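Local coordinates for protein Mtr2 (Chaetomium thermophilum, PDB 4X2M) that probably serves in nuclear mRNA export as the NTF2-like partner subunit of the export factor Mex67, at residues H95-D100 with M122-V127. Residues are numbered along the deposited sequence; the frame is centred on the assembly and turned at random.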
# COMPACT_ATOMS: atom_id res chain seq x y z
N HIS A 95 -0.40 -6.97 12.86
CA HIS A 95 -0.39 -8.24 13.57
C HIS A 95 0.54 -9.22 12.86
O HIS A 95 0.40 -9.45 11.66
CB HIS A 95 -1.82 -8.80 13.65
CG HIS A 95 -1.90 -10.22 14.11
ND1 HIS A 95 -1.55 -10.61 15.39
CD2 HIS A 95 -2.29 -11.35 13.47
CE1 HIS A 95 -1.73 -11.91 15.51
NE2 HIS A 95 -2.18 -12.38 14.36
N VAL A 96 1.49 -9.78 13.59
CA VAL A 96 2.43 -10.74 13.01
C VAL A 96 1.76 -12.09 12.83
O VAL A 96 1.38 -12.74 13.81
CB VAL A 96 3.69 -10.89 13.89
CG1 VAL A 96 4.63 -11.95 13.30
CG2 VAL A 96 4.42 -9.56 14.02
N ILE A 97 1.61 -12.51 11.58
CA ILE A 97 0.98 -13.79 11.27
C ILE A 97 1.97 -14.93 11.46
O ILE A 97 1.64 -15.98 12.01
CB ILE A 97 0.45 -13.84 9.81
CG1 ILE A 97 -0.53 -12.70 9.55
CG2 ILE A 97 -0.20 -15.19 9.52
CD1 ILE A 97 -0.88 -12.53 8.08
N ASN A 98 3.20 -14.71 10.99
CA ASN A 98 4.25 -15.71 11.04
C ASN A 98 5.58 -15.03 11.32
O ASN A 98 6.08 -14.27 10.49
CB ASN A 98 4.30 -16.50 9.73
CG ASN A 98 5.19 -17.72 9.81
OD1 ASN A 98 6.15 -17.77 10.59
ND2 ASN A 98 4.89 -18.73 8.99
N ALA A 99 6.16 -15.30 12.48
CA ALA A 99 7.39 -14.65 12.90
C ALA A 99 8.63 -15.38 12.38
O ALA A 99 9.75 -14.95 12.61
CB ALA A 99 7.44 -14.56 14.42
N ASP A 100 8.40 -16.48 11.66
CA ASP A 100 9.49 -17.28 11.11
C ASP A 100 9.25 -17.51 9.62
O ASP A 100 9.28 -18.64 9.13
CB ASP A 100 9.60 -18.62 11.86
CG ASP A 100 10.82 -19.42 11.44
OD1 ASP A 100 11.80 -18.83 10.95
OD2 ASP A 100 10.79 -20.66 11.60
N MET A 122 5.88 -12.15 8.51
CA MET A 122 4.73 -11.91 7.65
C MET A 122 3.67 -11.20 8.49
O MET A 122 3.27 -11.70 9.54
CB MET A 122 4.18 -13.22 7.07
CG MET A 122 2.86 -13.04 6.34
SD MET A 122 2.34 -14.53 5.47
CE MET A 122 2.12 -15.65 6.85
N MET A 123 3.23 -10.04 8.01
CA MET A 123 2.37 -9.16 8.80
C MET A 123 1.00 -8.96 8.16
O MET A 123 0.89 -8.85 6.94
CB MET A 123 3.04 -7.80 8.99
CG MET A 123 4.26 -7.82 9.89
SD MET A 123 5.11 -6.23 9.91
CE MET A 123 5.88 -6.24 8.29
N ALA A 124 -0.03 -8.91 9.00
CA ALA A 124 -1.34 -8.44 8.59
C ALA A 124 -1.48 -6.98 8.98
O ALA A 124 -1.47 -6.65 10.16
CB ALA A 124 -2.44 -9.27 9.23
N LEU A 125 -1.63 -6.12 7.98
CA LEU A 125 -1.71 -4.68 8.20
C LEU A 125 -3.08 -4.15 7.79
O LEU A 125 -3.50 -4.32 6.65
CB LEU A 125 -0.61 -3.96 7.42
CG LEU A 125 -0.67 -2.43 7.37
CD1 LEU A 125 -0.50 -1.83 8.76
CD2 LEU A 125 0.40 -1.89 6.43
N THR A 126 -3.76 -3.51 8.73
CA THR A 126 -5.05 -2.89 8.47
C THR A 126 -4.91 -1.38 8.57
O THR A 126 -4.42 -0.86 9.58
CB THR A 126 -6.14 -3.37 9.45
OG1 THR A 126 -6.28 -4.79 9.35
CG2 THR A 126 -7.48 -2.71 9.15
N VAL A 127 -5.35 -0.68 7.53
CA VAL A 127 -5.26 0.77 7.47
C VAL A 127 -6.65 1.37 7.33
O VAL A 127 -7.45 0.90 6.53
CB VAL A 127 -4.37 1.24 6.29
CG1 VAL A 127 -4.25 2.76 6.27
CG2 VAL A 127 -3.00 0.59 6.37
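Ile97 lies against the face of strand 122-135 that carries Met122 and Ala124, CD1 chiefly on Ala124 and CG2 on the end of Met122. CD1 rests on the methyl of Ala124, 3.8 Å from CB, where the small side chain leaves a shallow step beside the longer Met122. With chi1 at -57°, which leaves CG1 beside the backbone N and CG2 anti to it, the other branch turns to Met122, whose CE reaches within 3.6 Å of CG2. Met122 runs extended until its thioether folds at the end (chi3 63°); this bend brings the same methyl to 3.7 Å from Asn98 CB, so CE plugs the notch between Ile97 and Asn98. On the other face Val96 and Met123 touch loosely, while Met123 also leans on Val94.

This apolar patch sits on a classic beta bulge, in which Ile97 and Asn98 together face Met122. Met122 O accepts from Ile97 N at 2.8 Å and weakly from Asn98 N, and Met122 N in turn donates to Asn98 O. Before the bulge, His95 and Ala124 form a regular antiparallel hydrogen-bonded pair, Ala124 N lying 2.7 Å from His95 O. Beyond it an Asx turn bends the chain away, Asn98 OD1 accepting from Asp100 N at 2.8 Å, and Asp100 forms salt bridges to Arg102 and Arg120.

The contact joins the last part of strand 83-96, outermost within this chain in the NTF2-like sheet, to strand 122-135. Two N-H groups sharing Met122 O absorb the inserted residue and shift the register by one, while the apolar contacts add a small patch near the surface.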